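Local coordinates for periplasmic cell division protein (SufI) (Aquifex aeolicus, PDB 6SYY) that binds four copper ions and, as a laccase-like multicopper oxidase, probably catalyses copper-dependent oxidation reactions, at residues Gln459-Arg465 against Gly476-Ile482; Ile388-Gln394 against Asp437-Ile441; Thr230-Asn234 against Phe361-Glu365; Arg245-Arg251 against Asp302-Arg308. One frame throughout, in Å; residues are numbered along the deposited sequence.

Contact 1: Gln459-Arg465 against Gly476-Ile482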
# COMPACT_ATOMS: atom_id res chain seq x y z
N GLN A 459 5.00 -0.40 12.32
CA GLN A 459 5.97 -0.55 11.25
C GLN A 459 7.17 -1.36 11.76
O GLN A 459 7.33 -1.58 12.96
CB GLN A 459 6.41 0.81 10.72
CG GLN A 459 5.33 1.56 9.96
CD GLN A 459 4.41 2.34 10.87
OE1 GLN A 459 4.71 2.56 12.04
NE2 GLN A 459 3.27 2.77 10.33
N PHE A 460 8.00 -1.81 10.83
CA PHE A 460 9.17 -2.61 11.17
C PHE A 460 10.33 -2.20 10.28
O PHE A 460 10.17 -1.48 9.29
CB PHE A 460 8.89 -4.11 11.02
CG PHE A 460 8.40 -4.51 9.66
CD1 PHE A 460 9.29 -4.74 8.62
CD2 PHE A 460 7.05 -4.66 9.41
CE1 PHE A 460 8.84 -5.11 7.37
CE2 PHE A 460 6.59 -5.04 8.16
CZ PHE A 460 7.49 -5.25 7.14
N GLN A 461 11.52 -2.68 10.64
CA GLN A 461 12.73 -2.46 9.87
C GLN A 461 13.27 -3.81 9.40
O GLN A 461 13.41 -4.74 10.20
CB GLN A 461 13.78 -1.72 10.69
CG GLN A 461 13.32 -0.34 11.13
CD GLN A 461 14.25 0.28 12.13
OE1 GLN A 461 15.19 -0.36 12.61
NE2 GLN A 461 14.00 1.54 12.47
N VAL A 462 13.54 -3.91 8.10
CA VAL A 462 14.03 -5.16 7.52
C VAL A 462 15.48 -5.34 7.91
O VAL A 462 16.33 -4.48 7.64
CB VAL A 462 13.85 -5.16 6.00
CG1 VAL A 462 14.45 -6.43 5.41
CG2 VAL A 462 12.38 -5.04 5.63
N LEU A 463 15.79 -6.47 8.54
CA LEU A 463 17.15 -6.74 8.96
C LEU A 463 17.96 -7.43 7.88
O LEU A 463 19.10 -7.03 7.61
CB LEU A 463 17.15 -7.59 10.23
CG LEU A 463 16.49 -6.98 11.46
CD1 LEU A 463 16.66 -7.89 12.65
CD2 LEU A 463 17.06 -5.60 11.74
N GLU A 464 17.40 -8.45 7.24
CA GLU A 464 18.23 -9.35 6.44
C GLU A 464 17.36 -10.16 5.48
O GLU A 464 16.23 -10.53 5.82
CB GLU A 464 19.02 -10.28 7.37
CG GLU A 464 19.98 -11.22 6.69
CD GLU A 464 20.68 -12.12 7.70
OE1 GLU A 464 20.10 -12.37 8.77
OE2 GLU A 464 21.82 -12.56 7.42
N ARG A 465 17.89 -10.41 4.29
CA ARG A 465 17.29 -11.30 3.31
C ARG A 465 18.28 -12.42 3.04
O ARG A 465 19.47 -12.17 2.86
CB ARG A 465 16.96 -10.59 1.99
CG ARG A 465 16.31 -9.22 2.13
CD ARG A 465 15.83 -8.71 0.77
NE ARG A 465 14.72 -9.52 0.29
CZ ARG A 465 13.44 -9.16 0.38
NH1 ARG A 465 13.11 -7.99 0.91
NH2 ARG A 465 12.49 -9.96 -0.08
N GLY A 476 14.24 1.80 5.81
CA GLY A 476 13.30 2.62 6.54
C GLY A 476 12.27 1.81 7.32
O GLY A 476 12.44 0.62 7.60
N TRP A 477 11.20 2.50 7.68
CA TRP A 477 10.08 1.91 8.40
C TRP A 477 9.12 1.30 7.39
O TRP A 477 8.51 2.02 6.59
CB TRP A 477 9.37 2.95 9.26
CG TRP A 477 10.15 3.43 10.46
CD1 TRP A 477 10.76 4.65 10.61
CD2 TRP A 477 10.38 2.71 11.68
NE1 TRP A 477 11.36 4.72 11.84
CE2 TRP A 477 11.14 3.55 12.52
CE3 TRP A 477 10.02 1.44 12.14
CZ2 TRP A 477 11.55 3.16 13.79
CZ3 TRP A 477 10.43 1.05 13.41
CH2 TRP A 477 11.19 1.91 14.22
N LYS A 478 9.00 -0.02 7.40
CA LYS A 478 8.15 -0.74 6.46
C LYS A 478 6.93 -1.30 7.18
O LYS A 478 6.93 -1.43 8.41
CB LYS A 478 8.93 -1.88 5.80
CG LYS A 478 10.19 -1.44 5.06
CD LYS A 478 9.85 -0.91 3.68
CE LYS A 478 9.36 -2.03 2.78
NZ LYS A 478 8.82 -1.51 1.50
N ASP A 479 5.88 -1.62 6.41
CA ASP A 479 4.81 -2.46 6.92
C ASP A 479 4.45 -3.62 6.00
O ASP A 479 3.60 -4.44 6.37
CB ASP A 479 3.54 -1.63 7.24
CG ASP A 479 2.92 -0.98 6.02
OD1 ASP A 479 2.69 -1.67 5.00
OD2 ASP A 479 2.62 0.23 6.10
N THR A 480 5.09 -3.74 4.84
CA THR A 480 4.89 -4.86 3.92
C THR A 480 6.24 -5.24 3.33
O THR A 480 6.87 -4.42 2.65
CB THR A 480 3.90 -4.49 2.81
OG1 THR A 480 2.68 -4.00 3.37
CG2 THR A 480 3.61 -5.70 1.94
N VAL A 481 6.69 -6.48 3.55
CA VAL A 481 7.99 -6.93 3.08
C VAL A 481 7.80 -8.07 2.08
O VAL A 481 7.03 -9.01 2.33
CB VAL A 481 8.92 -7.36 4.23
CG1 VAL A 481 8.30 -8.47 5.06
CG2 VAL A 481 10.29 -7.78 3.69
N ILE A 482 8.49 -7.97 0.94
CA ILE A 482 8.46 -9.03 -0.06
C ILE A 482 9.26 -10.22 0.45
O ILE A 482 10.41 -10.07 0.90
CB ILE A 482 9.04 -8.53 -1.39
CG1 ILE A 482 8.19 -7.40 -1.97
CG2 ILE A 482 9.17 -9.67 -2.39
CD1 ILE A 482 8.76 -6.80 -3.24
O HOH W 1 3.11 2.42 7.66
O HOH W 2 13.66 -1.44 6.79

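Contact 2: Ile388-Gln394 against Asp437-Ile441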
# COMPACT_ATOMS: atom_id res chain seq x y z
N ILE A 388 16.20 -0.02 15.35
CA ILE A 388 15.66 -0.74 16.50
C ILE A 388 16.79 -1.51 17.17
O ILE A 388 17.57 -2.20 16.50
CB ILE A 388 14.53 -1.68 16.06
CG1 ILE A 388 13.38 -0.89 15.43
CG2 ILE A 388 14.04 -2.51 17.24
CD1 ILE A 388 12.28 -1.74 14.86
N ASN A 389 16.89 -1.37 18.49
CA ASN A 389 17.87 -2.15 19.25
C ASN A 389 17.34 -3.57 19.39
O ASN A 389 16.32 -3.79 20.05
CB ASN A 389 18.12 -1.51 20.61
CG ASN A 389 19.15 -2.26 21.42
OD1 ASN A 389 19.83 -3.15 20.91
ND2 ASN A 389 19.28 -1.90 22.69
N THR A 390 18.02 -4.52 18.76
CA THR A 390 17.55 -5.89 18.68
C THR A 390 18.21 -6.82 19.70
O THR A 390 17.94 -8.02 19.69
CB THR A 390 17.77 -6.44 17.27
OG1 THR A 390 19.16 -6.32 16.92
CG2 THR A 390 16.93 -5.68 16.26
N ASP A 391 19.08 -6.29 20.56
CA ASP A 391 19.74 -7.12 21.56
C ASP A 391 18.71 -7.68 22.53
O ASP A 391 17.85 -6.94 23.04
CB ASP A 391 20.80 -6.32 22.31
CG ASP A 391 21.78 -5.64 21.38
OD1 ASP A 391 21.71 -5.88 20.15
OD2 ASP A 391 22.61 -4.85 21.87
N GLY A 392 18.78 -8.98 22.79
CA GLY A 392 17.85 -9.61 23.71
C GLY A 392 16.40 -9.62 23.27
O GLY A 392 15.51 -9.76 24.11
N ALA A 393 16.15 -9.47 21.98
CA ALA A 393 14.79 -9.49 21.46
C ALA A 393 14.28 -10.92 21.32
O ALA A 393 15.06 -11.86 21.10
CB ALA A 393 14.71 -8.78 20.11
N GLN A 394 12.97 -11.09 21.45
CA GLN A 394 12.36 -12.38 21.20
C GLN A 394 12.27 -12.62 19.70
O GLN A 394 12.02 -11.70 18.91
CB GLN A 394 10.96 -12.46 21.82
CG GLN A 394 10.94 -12.29 23.33
CD GLN A 394 9.54 -12.44 23.89
OE1 GLN A 394 8.67 -13.05 23.28
NE2 GLN A 394 9.32 -11.87 25.07
N ASP A 437 7.68 -4.90 23.88
CA ASP A 437 8.58 -5.97 23.45
C ASP A 437 9.17 -5.65 22.09
O ASP A 437 8.47 -5.22 21.17
CB ASP A 437 7.83 -7.30 23.38
CG ASP A 437 7.60 -7.93 24.74
OD1 ASP A 437 8.04 -7.34 25.75
OD2 ASP A 437 6.99 -9.01 24.80
N VAL A 438 10.47 -5.86 21.96
CA VAL A 438 11.12 -5.92 20.66
C VAL A 438 11.10 -7.36 20.19
O VAL A 438 11.50 -8.27 20.92
CB VAL A 438 12.55 -5.37 20.72
CG1 VAL A 438 13.19 -5.44 19.34
CG2 VAL A 438 12.55 -3.95 21.24
N VAL A 439 10.59 -7.58 18.97
CA VAL A 439 10.46 -8.91 18.40
C VAL A 439 11.13 -8.93 17.04
O VAL A 439 10.94 -8.01 16.24
CB VAL A 439 8.98 -9.33 18.27
CG1 VAL A 439 8.87 -10.75 17.73
CG2 VAL A 439 8.27 -9.20 19.61
N ILE A 440 11.94 -9.95 16.80
CA ILE A 440 12.44 -10.25 15.46
C ILE A 440 11.50 -11.29 14.85
O ILE A 440 11.39 -12.41 15.36
CB ILE A 440 13.88 -10.77 15.50
CG1 ILE A 440 14.82 -9.68 16.03
CG2 ILE A 440 14.32 -11.22 14.11
CD1 ILE A 440 16.27 -10.12 16.11
N ILE A 441 10.82 -10.92 13.78
CA ILE A 441 9.97 -11.84 13.05
C ILE A 441 10.78 -12.41 11.89
O ILE A 441 11.46 -11.68 11.18
CB ILE A 441 8.69 -11.16 12.56
CG1 ILE A 441 7.82 -10.78 13.76
CG2 ILE A 441 7.92 -12.08 11.63
CD1 ILE A 441 6.45 -10.25 13.37

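Contact 3: Thr230-Asn234 against Phe361-Glu365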
# COMPACT_ATOMS: atom_id res chain seq x y z
N THR A 230 -4.90 -5.30 -18.22
CA THR A 230 -4.75 -3.88 -18.54
C THR A 230 -4.17 -3.15 -17.34
O THR A 230 -4.66 -3.31 -16.22
CB THR A 230 -6.10 -3.28 -18.94
OG1 THR A 230 -6.62 -3.97 -20.08
CG2 THR A 230 -5.97 -1.80 -19.25
N ILE A 231 -3.14 -2.33 -17.58
CA ILE A 231 -2.49 -1.59 -16.50
C ILE A 231 -3.13 -0.21 -16.40
O ILE A 231 -3.36 0.47 -17.40
CB ILE A 231 -0.98 -1.47 -16.75
CG1 ILE A 231 -0.39 -2.86 -17.02
CG2 ILE A 231 -0.30 -0.84 -15.54
CD1 ILE A 231 -0.54 -3.82 -15.84
N LEU A 232 -3.42 0.20 -15.17
CA LEU A 232 -4.04 1.49 -14.89
C LEU A 232 -3.21 2.24 -13.87
O LEU A 232 -2.61 1.64 -12.97
CB LEU A 232 -5.48 1.33 -14.37
CG LEU A 232 -6.56 0.78 -15.30
CD1 LEU A 232 -6.45 -0.72 -15.48
CD2 LEU A 232 -7.93 1.14 -14.76
N VAL A 233 -3.18 3.56 -14.01
CA VAL A 233 -2.61 4.45 -13.01
C VAL A 233 -3.70 5.45 -12.64
O VAL A 233 -4.17 6.20 -13.50
CB VAL A 233 -1.35 5.17 -13.51
CG1 VAL A 233 -0.69 5.91 -12.37
CG2 VAL A 233 -0.39 4.18 -14.14
N ASN A 234 -4.11 5.44 -11.38
CA ASN A 234 -5.20 6.28 -10.91
C ASN A 234 -6.45 6.06 -11.76
O ASN A 234 -7.15 7.01 -12.13
CB ASN A 234 -4.79 7.76 -10.91
CG ASN A 234 -3.50 7.99 -10.18
OD1 ASN A 234 -3.11 7.19 -9.33
ND2 ASN A 234 -2.82 9.09 -10.50
N PHE A 361 6.19 -4.69 -19.78
CA PHE A 361 5.22 -3.82 -20.42
C PHE A 361 5.38 -2.41 -19.89
O PHE A 361 5.81 -2.20 -18.76
CB PHE A 361 3.79 -4.31 -20.18
CG PHE A 361 3.48 -4.59 -18.73
CD1 PHE A 361 3.62 -5.86 -18.22
CD2 PHE A 361 3.07 -3.57 -17.89
CE1 PHE A 361 3.34 -6.12 -16.89
CE2 PHE A 361 2.80 -3.82 -16.56
CZ PHE A 361 2.93 -5.10 -16.06
N GLU A 362 5.00 -1.44 -20.72
CA GLU A 362 5.02 -0.05 -20.29
C GLU A 362 3.86 0.22 -19.34
O GLU A 362 2.73 -0.21 -19.58
CB GLU A 362 4.95 0.88 -21.50
CG GLU A 362 4.85 2.36 -21.16
CD GLU A 362 4.99 3.24 -22.39
OE1 GLU A 362 5.72 2.84 -23.32
OE2 GLU A 362 4.37 4.32 -22.43
N VAL A 363 4.15 0.92 -18.24
CA VAL A 363 3.09 1.34 -17.32
C VAL A 363 2.57 2.72 -17.68
O VAL A 363 1.36 2.96 -17.66
CB VAL A 363 3.62 1.30 -15.87
CG1 VAL A 363 2.58 1.86 -14.92
CG2 VAL A 363 3.99 -0.12 -15.48
N MET A 364 3.46 3.64 -18.03
CA MET A 364 3.09 5.03 -18.19
C MET A 364 4.18 5.76 -18.97
O MET A 364 5.34 5.34 -18.98
CB MET A 364 2.86 5.69 -16.83
CG MET A 364 2.26 7.06 -16.87
SD MET A 364 2.21 7.76 -15.22
CE MET A 364 2.02 9.48 -15.63
N GLU A 365 3.79 6.85 -19.63
CA GLU A 365 4.69 7.65 -20.44
C GLU A 365 4.71 9.08 -19.92
O GLU A 365 3.65 9.68 -19.70
CB GLU A 365 4.26 7.62 -21.91
CG GLU A 365 4.73 8.79 -22.74
CD GLU A 365 4.11 8.81 -24.12
OE1 GLU A 365 4.02 7.73 -24.73
OE2 GLU A 365 3.70 9.90 -24.58

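Contact 4: Arg245-Arg251 against Asp302-Arg308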
# COMPACT_ATOMS: atom_id res chain seq x y z
N ARG A 245 11.03 20.33 -16.95
CA ARG A 245 12.37 19.99 -16.47
C ARG A 245 12.47 20.42 -15.01
O ARG A 245 12.95 21.50 -14.67
CB ARG A 245 13.44 20.64 -17.35
CG ARG A 245 13.55 20.00 -18.73
CD ARG A 245 14.74 20.53 -19.53
NE ARG A 245 16.02 20.11 -18.96
CZ ARG A 245 16.87 20.93 -18.35
NH1 ARG A 245 16.58 22.22 -18.23
NH2 ARG A 245 18.01 20.46 -17.86
N LYS A 246 11.96 19.56 -14.14
CA LYS A 246 11.87 19.84 -12.71
C LYS A 246 12.05 18.52 -11.96
O LYS A 246 12.06 17.44 -12.55
CB LYS A 246 10.53 20.49 -12.34
CG LYS A 246 10.32 21.91 -12.87
CD LYS A 246 9.19 22.64 -12.16
CE LYS A 246 7.83 22.19 -12.64
NZ LYS A 246 6.73 22.99 -12.02
N ILE A 247 12.18 18.63 -10.64
CA ILE A 247 12.08 17.45 -9.79
C ILE A 247 10.61 17.18 -9.50
O ILE A 247 9.87 18.08 -9.08
CB ILE A 247 12.87 17.64 -8.48
CG1 ILE A 247 14.37 17.70 -8.77
CG2 ILE A 247 12.52 16.53 -7.49
CD1 ILE A 247 15.21 18.15 -7.59
N TYR A 248 10.18 15.95 -9.75
CA TYR A 248 8.84 15.50 -9.41
C TYR A 248 8.91 14.44 -8.32
O TYR A 248 9.81 13.59 -8.32
CB TYR A 248 8.11 14.92 -10.62
CG TYR A 248 7.57 15.96 -11.57
CD1 TYR A 248 8.42 16.70 -12.37
CD2 TYR A 248 6.20 16.18 -11.68
CE1 TYR A 248 7.93 17.66 -13.25
CE2 TYR A 248 5.70 17.13 -12.56
CZ TYR A 248 6.57 17.87 -13.34
OH TYR A 248 6.09 18.81 -14.21
N ARG A 249 7.98 14.50 -7.38
CA ARG A 249 7.79 13.44 -6.41
C ARG A 249 6.62 12.58 -6.85
O ARG A 249 5.53 13.10 -7.11
CB ARG A 249 7.54 14.01 -5.02
CG ARG A 249 7.12 12.96 -4.00
CD ARG A 249 6.94 13.59 -2.65
NE ARG A 249 6.80 12.60 -1.60
CZ ARG A 249 6.89 12.89 -0.30
NH1 ARG A 249 7.12 14.14 0.07
NH2 ARG A 249 6.75 11.93 0.60
N PHE A 250 6.84 11.27 -6.95
CA PHE A 250 5.78 10.33 -7.26
C PHE A 250 5.60 9.39 -6.09
O PHE A 250 6.56 8.75 -5.64
CB PHE A 250 6.08 9.55 -8.54
CG PHE A 250 6.22 10.42 -9.76
CD1 PHE A 250 5.09 10.97 -10.35
CD2 PHE A 250 7.46 10.70 -10.30
CE1 PHE A 250 5.21 11.78 -11.47
CE2 PHE A 250 7.58 11.50 -11.41
CZ PHE A 250 6.46 12.05 -12.00
N ARG A 251 4.37 9.31 -5.58
CA ARG A 251 3.99 8.40 -4.51
C ARG A 251 3.40 7.16 -5.16
O ARG A 251 2.22 7.12 -5.50
CB ARG A 251 3.00 9.05 -3.55
CG ARG A 251 3.57 10.26 -2.86
CD ARG A 251 2.50 10.98 -2.09
NE ARG A 251 3.00 12.24 -1.54
CZ ARG A 251 3.38 12.41 -0.29
NH1 ARG A 251 3.33 11.40 0.57
NH2 ARG A 251 3.82 13.59 0.11
N ASP A 302 7.94 6.17 -2.29
CA ASP A 302 8.05 7.57 -2.69
C ASP A 302 9.38 7.77 -3.41
O ASP A 302 10.44 7.45 -2.86
CB ASP A 302 7.96 8.50 -1.49
CG ASP A 302 6.56 8.59 -0.91
OD1 ASP A 302 5.94 7.53 -0.66
OD2 ASP A 302 6.07 9.72 -0.70
N ILE A 303 9.32 8.31 -4.63
CA ILE A 303 10.53 8.55 -5.40
C ILE A 303 10.59 10.01 -5.84
O ILE A 303 9.56 10.68 -5.98
CB ILE A 303 10.64 7.63 -6.64
CG1 ILE A 303 9.50 7.92 -7.63
CG2 ILE A 303 10.69 6.16 -6.21
CD1 ILE A 303 9.69 7.27 -8.99
N LEU A 304 11.81 10.49 -6.04
CA LEU A 304 12.08 11.77 -6.69
C LEU A 304 12.68 11.49 -8.06
O LEU A 304 13.61 10.69 -8.19
CB LEU A 304 13.05 12.62 -5.87
CG LEU A 304 12.61 13.23 -4.53
CD1 LEU A 304 13.76 14.01 -3.91
CD2 LEU A 304 11.38 14.10 -4.68
N VAL A 305 12.14 12.14 -9.08
CA VAL A 305 12.62 12.02 -10.45
C VAL A 305 12.98 13.42 -10.94
O VAL A 305 12.14 14.32 -10.91
CB VAL A 305 11.59 11.36 -11.38
CG1 VAL A 305 12.17 11.19 -12.77
CG2 VAL A 305 11.15 10.03 -10.82
N ASP A 306 14.23 13.59 -11.36
CA ASP A 306 14.71 14.90 -11.82
C ASP A 306 14.63 14.91 -13.34
O ASP A 306 15.54 14.47 -14.03
CB ASP A 306 16.12 15.16 -11.32
CG ASP A 306 16.53 16.62 -11.46
OD1 ASP A 306 15.89 17.33 -12.26
OD2 ASP A 306 17.48 17.05 -10.78
N PHE A 307 13.52 15.43 -13.86
CA PHE A 307 13.36 15.48 -15.30
C PHE A 307 14.27 16.52 -15.96
O PHE A 307 14.27 16.62 -17.19
CB PHE A 307 11.90 15.74 -15.66
CG PHE A 307 11.01 14.54 -15.46
CD1 PHE A 307 11.08 13.46 -16.32
CD2 PHE A 307 10.12 14.49 -14.39
CE1 PHE A 307 10.27 12.34 -16.13
CE2 PHE A 307 9.31 13.37 -14.19
CZ PHE A 307 9.38 12.30 -15.07
N ARG A 308 15.04 17.29 -15.18
CA ARG A 308 16.10 18.09 -15.78
C ARG A 308 17.18 17.23 -16.42
O ARG A 308 17.95 17.73 -17.24
CB ARG A 308 16.72 19.02 -14.74
CG ARG A 308 15.77 20.06 -14.20
CD ARG A 308 16.38 20.87 -13.07
NE ARG A 308 16.65 20.05 -11.89
CZ ARG A 308 17.14 20.53 -10.75
NH1 ARG A 308 17.41 21.82 -10.63
NH2 ARG A 308 17.36 19.71 -9.73

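Contact 1: Gln459-Arg465 against Gly476-Ile482
F460 and K478 form a single antiparallel hydrogen-bonded pair, with F460 N donating a hydrogen bond to K478 O over 2.7 Å and K478 N returning a nearly straight one to F460 O. The F460 side chain shows how a ring can fold back over its own pairing partner. CB sets out away from 476-482, but chi1 of 56° places CG between the backbone N and the carbonyl carbon, and the ring swings back. F460 CD2 then passes 3.4 Å from K478 O, which lies over one face near the rim. F460 CE1 meets K478 CB at 3.6 Å. Past CE2, which rests on D479 C, F460 CZ ends 3.9 Å from V481 CB. Cutting this ring back to the methyl of an alanine is likely to open a gap against D479 and deprive V481 of its aromatic neighbour. D479 is buried beside the copper ligands H120 and H454; T480 OG1 and R300 hold its carboxylate, and its O meets H454 ND1. F460 thus packs between strands 461-465 and 480-483, which lie at the edges of two different sheets, covered by I491 and V493 of strand 488-495 and I455 of strand 451-455.

Contact 2: Ile388-Gln394 against Asp437-Ile441
V438 and A393 meet where a turn is pressed against the start of strand 437-445. The CB of A393 stands 3.3 Å from V438 O and 3.7 Å from V438 CG1, while I440 CG1 closes in from further along. With CG1 of V438 anti to the backbone N (chi1 -180°), that methyl faces the residues that lead into the turn, touching I388 CG2 at 3.7 Å and N389 O at 3.6 Å. T390 adds a looser contact through CB to I440 CD1. The backbones then lock together: Q394 N donates to V438 O over 3.2 Å, and I440 N returns a shorter bond of 2.7 Å to Q394 O, almost in line with the carbonyl. Q394 therefore straddles V439 as in parallel pairing.

One shell out, the turn shapes itself. A type II beta turn runs from T390 to A393, closed by A393 N to T390 O, with G392 taking the positive phi that its third position favours. Before it, N389 OD1 accepts from D391 N in an Asx turn, the donor standing well above the amide plane. I388 N bonds Q461 OE1, and I388 and T390 pack on A492. In what is probably the C-terminal cupredoxin domain, strand 437-445 is thus flanked by 394-402, which the turn leads into, and by 488-495, to which V439 is bonded through V493.

Contact 3: Thr230-Asn234 against Phe361-Glu365
Next to V233, whose CG2 touches V363 CG1 at 3.8 Å, the amide of N234 is gripped on both its ends: ND2 bonds the carbonyls of N50 and P202, and OD1 accepts from I204 N, which probably steadies the chain just after strand 230-233. What crosses to 361-365, by contrast, is entirely apolar. I231 and F361 carry the closest part. CG1 of I231 lies anti to its carbonyl carbon and the chain folds at chi2 (-63°), which brings I231 CG1 and CD1 together against the ring, each 3.4 Å from F361 CE2; I231 CD1 also reaches F361 CZ at 3.7 Å. The two side chains cross at about a right angle, the ring meeting the isoleucine obliquely. V363 CG1 has a second methyl neighbour in I231 CG2, at 4.0 Å.

The principle illustrated is contact between strands that do not pair: the axes of 230-233 and 361-365 approach to 7.2 Å, at 25°, and each bonds elsewhere, 230-233 to strand 200-208 and 361-370 to strand 315-321, in what is probably the middle cupredoxin domain. A classic beta bulge at V363 and M364, both opposite L318, interrupts the regular alternation, and M364 SD lies loosely near V233 CG1. A serine in place of F361 removes the ring and is likely to open a gap beside I231, R259 and N320. M364 also packs on L49, L203, P239 and M241.

Contact 4: Arg245-Arg251 against Asp302-Arg308
Antiparallel strand pairing, extended at one end by a salt-bridge network and at the other by an Asx turn, joins R245-R251 to D302-R308. Two hydrogen-bonded pairs carry the backbone: Y248 and V305 exchange bonds both ways, each 2.8 Å from N to O, and F250 and I303 do so over 2.9 Å (F250 N to I303 O) and 3.0 Å (I303 N to F250 O). F307 N donates to K246 O beyond them. I247, R249 and R251 form non-hydrogen-bonded pairs with D306, L304 and D302.

At the R251 end, D302 OD2 receives R249 NH2 at 2.7 Å on its anti side, 33° out of the carboxylate plane, with a weak second bond from R249 NE. The extended R249 chain brings this guanidinium edge to the oxygen. R251 instead turns a face to the same oxygen, so its share is charge alone, and R251 NH2 lies 3.2 Å above the centre of the R249 guanidinium. E185 pairs with R249, D200 and T155 bond R251, and T155 also bonds D302 OD1.

Such pairing is characteristic of the cupredoxin-type beta sandwich of multicopper oxidases, here probably the middle domain. Y248, F250, I303 and V305 point to one face, where F307 directs its edge at the face of Y248 (planes at 81°) and meets F250 CE2 with its own CE2 at 3.8 Å. On the other face, I247 CG1 covers D306 CG at 3.6 Å. D306 is gripped side-on by R308 NE and NH2, and its OD1 also accepts from R308 N, closing the Asx turn. Past it, R245 NH2 donates to R308 O in the carbonyl plane over 2.8 Å.

In the fold
Contacts 1 and 2 share the C-terminal multicopper-oxidase region and meet the same sheet, but only contact 1 borders the coppers. They touch where W477 CZ3 packs on I388 CD1 at 3.7 Å. Contact 1 is buried and lies against the copper ligands, mixing ring packing with satisfied charges; contact 2, about 14 Å away between centres, is partly exposed and leans on backbone bonds and small methyls. Contacts 3 and 4 are also buried but distant from the copper sites, with contact 4 nested in the chain loop that contact 3 closes. They contrast most sharply: contact 4 pairs strands and gathers arginines and aspartates, whereas contact 3 joins strands not bonded to each other by apolar side chains alone.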